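Local coordinates for protein glucose-1-phosphate thymidylyltransferase (PDB 4ECM) that transfers a thymidylyl group onto glucose 1-phosphate, releasing pyrophosphate and forming dTDP-glucose, the first step in the making of dTDP-L-rhamnose, at residues F203-E208 and T220-W225. Sequence-based numbering, arbitrary orientation. Where two conformers were deposited one is given.
Sequences FSYIKE and TDINNW
Tyr205 and Trp225 lie flat against one another in an offset (parallel-displaced) stack that joins two short helices, 202-206 and 219-228, at the surface of this nucleotidyltransferase fold. The phenol ring and the five-membered half of the indole have centroids 3.8 Å apart and planes tilted by 17°. Both side chains leave their helices with CG anti to the backbone N (chi1 -177° and 172°), and they slide past each other in opposite directions, each ring running back over the stem of its partner. Thus Tyr205 CB is a bump received by the face of the six-membered ring of Trp225, 3.5 Å from its centroid, while Trp225 CB is the bump received by the face of the phenol ring, giving two reciprocal CH-pi contacts. Broad flat groups suit this place: each offers a face to the other ring and its stem, and Tyr205 and Trp225 together account for most of the surface buried here. Arg229 makes a cation-pi contact with the indole, whose electron-rich face suits a cation.

Beside the stack the filling is aliphatic. Ile222 reaches forward from its helix, its CG1 meeting the edge of the Tyr205 ring near the ring plane, at CD2. One atom farther out, Ile222 CD1 packs 3.7 Å from Ile206 CG1 where the two side chains cross; isoleucine suits this place because its flexible, wholly apolar CG1-CD1 arm can reach across between the helices. Ile222 also touches Tyr198 of strand 190-198, so the helix packs on the mixed sheet. Thr220, on the same helix, touches the bound dTDP-glucose. On the polar side of the tyrosine, a water donates to Asp221 O at 2.7 Å and makes a weak, 3.3 Å hydrogen bond with Tyr205 OH.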
loop_
_atom_site.group_PDB
_atom_site.type_symbol
_atom_site.label_atom_id
_atom_site.label_comp_id
_atom_site.label_asym_id
_atom_site.label_seq_id
_atom_site.Cartn_x
_atom_site.Cartn_y
_atom_site.Cartn_z
ATOM N N PHE A 203 4.766 5.440 33.296
ATOM C CA PHE A 203 4.505 6.605 32.444
ATOM C C PHE A 203 4.938 7.926 33.056
ATOM O O PHE A 203 5.474 8.788 32.346
ATOM C CB PHE A 203 3.032 6.651 31.998
ATOM C CG PHE A 203 2.602 5.409 31.285
ATOM C CD1 PHE A 203 3.145 5.088 30.049
ATOM C CD2 PHE A 203 1.690 4.546 31.855
ATOM C CE1 PHE A 203 2.784 3.917 29.398
ATOM C CE2 PHE A 203 1.319 3.385 31.206
ATOM C CZ PHE A 203 1.872 3.072 29.970
ATOM N N SER A 204 4.714 8.091 34.355
ATOM C CA SER A 204 5.137 9.311 35.039
ATOM C C SER A 204 6.668 9.436 34.996
ATOM O O SER A 204 7.205 10.539 34.902
ATOM C CB SER A 204 4.642 9.316 36.478
ATOM O OG SER A 204 5.161 8.187 37.152
ATOM N N TYR A 205 7.371 8.310 35.055
ATOM C CA TYR A 205 8.819 8.355 34.962
ATOM C C TYR A 205 9.297 8.561 33.521
ATOM O O TYR A 205 10.307 9.240 33.306
ATOM C CB TYR A 205 9.503 7.118 35.548
ATOM C CG TYR A 205 11.014 7.271 35.479
ATOM C CD1 TYR A 205 11.696 8.057 36.414
ATOM C CD2 TYR A 205 11.755 6.683 34.453
ATOM C CE1 TYR A 205 13.087 8.229 36.344
ATOM C CE2 TYR A 205 13.145 6.846 34.374
ATOM C CZ TYR A 205 13.802 7.620 35.322
ATOM O OH TYR A 205 15.174 7.784 35.253
ATOM N N ILE A 206 8.609 7.976 32.534
ATOM C CA ILE A 206 9.021 8.170 31.137
ATOM C C ILE A 206 9.078 9.664 30.806
ATOM O O ILE A 206 9.865 10.076 29.958
ATOM C CB ILE A 206 8.111 7.452 30.114
ATOM C CG1 ILE A 206 8.292 5.939 30.193
ATOM C CG2 ILE A 206 8.450 7.895 28.673
ATOM C CD1 ILE A 206 7.451 5.190 29.210
ATOM N N LYS A 207 8.272 10.467 31.504
ATOM C CA LYS A 207 8.239 11.915 31.297
ATOM C C LYS A 207 9.532 12.657 31.683
ATOM O O LYS A 207 9.746 13.788 31.235
ATOM C CB LYS A 207 7.030 12.514 32.012
ATOM C CG LYS A 207 5.733 12.061 31.374
ATOM C CD LYS A 207 4.517 12.388 32.205
ATOM C CE LYS A 207 3.268 11.819 31.546
ATOM N NZ LYS A 207 2.048 12.034 32.361
ATOM N N GLU A 208 10.384 12.034 32.494
ATOM C CA GLU A 208 11.645 12.665 32.901
ATOM C C GLU A 208 12.749 12.201 31.930
ATOM O O GLU A 208 13.693 11.499 32.297
ATOM C CB GLU A 208 11.953 12.349 34.368
ATOM C CG GLU A 208 10.708 12.445 35.291
ATOM C CD GLU A 208 9.855 13.698 35.058
ATOM O OE1 GLU A 208 10.416 14.771 34.763
ATOM O OE2 GLU A 208 8.616 13.601 35.183
ATOM N N THR A 220 16.385 0.460 29.790
ATOM C CA THR A 220 17.237 0.112 30.939
ATOM C C THR A 220 17.131 1.192 32.054
ATOM O O THR A 220 17.098 0.861 33.246
ATOM C CB THR A 220 18.690 -0.136 30.510
ATOM O OG1 THR A 220 18.759 -1.370 29.777
ATOM C CG2 THR A 220 19.616 -0.220 31.727
ATOM N N ASP A 221 17.038 2.463 31.668
ATOM C CA ASP A 221 16.880 3.546 32.664
ATOM C C ASP A 221 15.598 3.369 33.478
ATOM O O ASP A 221 15.580 3.599 34.698
ATOM C CB ASP A 221 16.888 4.911 31.987
ATOM C CG ASP A 221 18.204 5.205 31.296
ATOM O OD1 ASP A 221 19.240 4.608 31.686
ATOM O OD2 ASP A 221 18.208 6.036 30.366
ATOM N N ILE A 222 14.532 2.959 32.804
ATOM C CA ILE A 222 13.257 2.700 33.458
ATOM C C ILE A 222 13.393 1.534 34.431
ATOM O O ILE A 222 12.934 1.601 35.577
ATOM C CB ILE A 222 12.167 2.363 32.432
ATOM C CG1 ILE A 222 11.783 3.606 31.639
ATOM C CG2 ILE A 222 10.927 1.769 33.117
ATOM C CD1 ILE A 222 10.876 3.291 30.435
ATOM N N ASN A 223 14.023 0.457 33.974
ATOM C CA ASN A 223 14.219 -0.706 34.836
ATOM C C ASN A 223 15.071 -0.355 36.068
ATOM O O ASN A 223 14.762 -0.799 37.178
ATOM C CB ASN A 223 14.750 -1.885 34.021
ATOM C CG ASN A 223 13.748 -2.329 32.966
ATOM O OD1 ASN A 223 12.543 -2.189 33.180
ATOM N ND2 ASN A 223 14.227 -2.859 31.827
ATOM N N ASN A 224 16.096 0.474 35.887
ATOM C CA ASN A 224 16.924 0.911 37.018
ATOM C C ASN A 224 16.149 1.829 37.999
ATOM O O ASN A 224 16.401 1.799 39.202
ATOM C CB ASN A 224 18.226 1.587 36.537
ATOM C CG ASN A 224 19.312 0.578 36.131
ATOM O OD1 ASN A 224 19.446 -0.470 36.751
ATOM N ND2 ASN A 224 20.112 0.924 35.119
ATOM N N TRP A 225 15.218 2.639 37.485
ATOM C CA TRP A 225 14.388 3.520 38.326
ATOM C C TRP A 225 13.564 2.657 39.269
ATOM O O TRP A 225 13.553 2.878 40.482
ATOM C CB TRP A 225 13.492 4.433 37.457
ATOM C CG TRP A 225 12.475 5.247 38.224
ATOM C CD1 TRP A 225 12.721 6.329 39.026
ATOM C CD2 TRP A 225 11.038 5.057 38.234
ATOM N NE1 TRP A 225 11.543 6.805 39.548
ATOM C CE2 TRP A 225 10.495 6.050 39.081
ATOM C CE3 TRP A 225 10.162 4.139 37.615
ATOM C CZ2 TRP A 225 9.106 6.161 39.326
ATOM C CZ3 TRP A 225 8.791 4.246 37.861
ATOM C CH2 TRP A 225 8.280 5.248 38.722
HETATM O O HOH W 1 17.251 5.317 36.012
#